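Local structure of 3-methyladenine DNA glycosylase (Helicobacter pylori, 1PU8) at residues A22-N27 / L138-A143. The protein probably acts in base excision DNA repair as a helix-hairpin-helix glycosylase that removes 3-methyladenine, and holds a bound imidazopurine against aromatic side chains. Sequence-based numbering, arbitrary orientation.
Sequences AWWWPN and LCYACA. Unlike the reference sequence in segment 138-143: A141 (reference Val). With EA1 (3H-imidazo[2,1-I]purine), chain C.
W25 and Y140 have the nearest CA atoms across the contact, 6.7 Å apart, where the irregular loop 22-27 passes the C-terminal turn of helix 131-141. The ring of Y140 reaches into this loop and touches the W24 and W25 indoles and the W23 carbonyl. W25 CE3 lies over one face of the tyrosine, 3.3 Å from Y140 CD2, with the ring planes inclined at 40°. W23 O meets the same ring at its edge, in plane, 3.3 Å from Y140 CE1, and accepts the backbone N-H of W25, closing a classic gamma turn at W24. Y140 OH comes within 3.5 Å of W24 CE3 and is hydrogen-bonded to A200 O of helix 195-203. With CG beside its own backbone N (chi1 -75°), the W23 indole reaches the helix end, where CH2 lies 3.6 Å from A143 CB and CZ3 3.7 Å from C139 O. Of the bound purine EA1, C6 lies 3.2 Å from W24 CZ2 and N3 sits over the centre of the W25 ring. W24 NE1 is hydrogen-bonded to E208 OE2. Y140 thus backs W25 from the face away from the purine and, as a second-shell residue, probably helps hold its tilt.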
# COMPACT_ATOMS: atom_id res chain seq x y z
N ALA A 22 10.33 -0.80 9.23
CA ALA A 22 9.94 0.55 9.63
C ALA A 22 8.61 1.06 9.03
O ALA A 22 7.85 1.73 9.72
CB ALA A 22 11.10 1.54 9.35
N TRP A 23 8.35 0.75 7.76
CA TRP A 23 7.13 1.18 7.09
C TRP A 23 6.10 0.05 6.96
O TRP A 23 5.12 0.19 6.21
CB TRP A 23 7.43 1.73 5.70
CG TRP A 23 8.02 3.08 5.71
CD1 TRP A 23 9.24 3.43 6.19
CD2 TRP A 23 7.41 4.28 5.24
NE1 TRP A 23 9.43 4.78 6.04
CE2 TRP A 23 8.32 5.32 5.44
CE3 TRP A 23 6.17 4.57 4.63
CZ2 TRP A 23 8.04 6.65 5.09
CZ3 TRP A 23 5.90 5.90 4.28
CH2 TRP A 23 6.83 6.91 4.51
N TRP A 24 6.33 -1.04 7.68
CA TRP A 24 5.44 -2.21 7.72
C TRP A 24 5.43 -3.03 6.46
O TRP A 24 5.74 -4.21 6.50
CB TRP A 24 4.00 -1.87 8.11
CG TRP A 24 3.11 -3.08 8.10
CD1 TRP A 24 3.19 -4.19 8.92
CD2 TRP A 24 2.03 -3.34 7.20
NE1 TRP A 24 2.20 -5.08 8.59
CE2 TRP A 24 1.47 -4.58 7.54
CE3 TRP A 24 1.45 -2.62 6.15
CZ2 TRP A 24 0.37 -5.12 6.87
CZ3 TRP A 24 0.35 -3.15 5.49
CH2 TRP A 24 -0.18 -4.38 5.86
N TRP A 25 5.04 -2.40 5.35
CA TRP A 25 5.13 -2.99 4.04
C TRP A 25 6.61 -3.28 3.69
O TRP A 25 7.43 -2.36 3.66
CB TRP A 25 4.56 -2.02 3.00
CG TRP A 25 4.03 -2.67 1.75
CD1 TRP A 25 4.75 -3.37 0.82
CD2 TRP A 25 2.68 -2.66 1.29
NE1 TRP A 25 3.92 -3.80 -0.19
CE2 TRP A 25 2.64 -3.38 0.07
CE3 TRP A 25 1.48 -2.11 1.78
CZ2 TRP A 25 1.45 -3.57 -0.66
CZ3 TRP A 25 0.29 -2.30 1.06
CH2 TRP A 25 0.29 -3.03 -0.15
N PRO A 26 6.95 -4.53 3.41
CA PRO A 26 8.35 -4.90 3.10
C PRO A 26 8.76 -4.27 1.80
O PRO A 26 7.96 -4.22 0.87
CB PRO A 26 8.33 -6.43 2.97
CG PRO A 26 6.90 -6.80 2.79
CD PRO A 26 6.03 -5.68 3.37
N ASN A 27 9.98 -3.73 1.77
CA ASN A 27 10.50 -3.03 0.61
C ASN A 27 9.66 -1.79 0.26
O ASN A 27 9.53 -1.42 -0.90
CB ASN A 27 10.69 -3.99 -0.58
CG ASN A 27 11.89 -4.92 -0.38
OD1 ASN A 27 11.76 -6.14 -0.47
ND2 ASN A 27 13.03 -4.35 -0.05
N LEU A 138 0.50 5.29 -3.10
CA LEU A 138 0.79 6.65 -2.64
C LEU A 138 1.51 6.62 -1.30
O LEU A 138 2.53 7.28 -1.11
CB LEU A 138 -0.49 7.48 -2.54
CG LEU A 138 -1.14 7.93 -3.86
CD1 LEU A 138 -2.50 8.62 -3.65
CD2 LEU A 138 -0.23 8.86 -4.61
N CYS A 139 0.99 5.84 -0.35
CA CYS A 139 1.62 5.79 0.94
C CYS A 139 2.89 4.95 0.88
O CYS A 139 4.00 5.44 1.17
CB CYS A 139 0.65 5.23 1.99
SG CYS A 139 1.39 4.99 3.65
N TYR A 140 2.75 3.69 0.49
CA TYR A 140 3.82 2.73 0.78
C TYR A 140 4.95 2.77 -0.26
O TYR A 140 6.09 2.46 0.05
CB TYR A 140 3.25 1.33 0.94
CG TYR A 140 2.44 1.17 2.20
CD1 TYR A 140 3.08 1.03 3.42
CD2 TYR A 140 1.04 1.15 2.15
CE1 TYR A 140 2.35 0.86 4.58
CE2 TYR A 140 0.30 0.99 3.31
CZ TYR A 140 0.97 0.86 4.52
OH TYR A 140 0.26 0.68 5.68
N ALA A 141 4.62 3.20 -1.48
CA ALA A 141 5.64 3.37 -2.50
C ALA A 141 6.14 4.82 -2.60
O ALA A 141 7.33 5.05 -2.82
CB ALA A 141 5.14 2.88 -3.86
N CYS A 142 5.24 5.79 -2.45
CA CYS A 142 5.59 7.20 -2.65
C CYS A 142 5.75 8.08 -1.41
O CYS A 142 5.98 9.26 -1.55
CB CYS A 142 4.59 7.85 -3.62
SG CYS A 142 4.44 6.93 -5.15
N ALA A 143 5.64 7.52 -0.20
CA ALA A 143 5.71 8.32 1.04
C ALA A 143 4.79 9.54 1.10
O ALA A 143 5.17 10.56 1.66
CB ALA A 143 7.17 8.74 1.39
N7 EA1 C . -1.46 -7.27 3.50
C8 EA1 C . -1.76 -6.41 2.47
C5 EA1 C . -0.19 -6.99 3.84
C4 EA1 C . 0.25 -5.91 2.95
N3 EA1 C . 1.57 -5.34 3.01
N9 EA1 C . -0.72 -5.57 2.12
C6 EA1 C . 0.77 -7.41 4.74
N6 EA1 C . 0.67 -8.37 5.68
C11 EA1 C . 1.94 -8.47 6.41
N1 EA1 C . 2.05 -6.81 4.77
C10 EA1 C . 2.79 -7.41 5.73
C2 EA1 C . 2.43 -5.82 3.93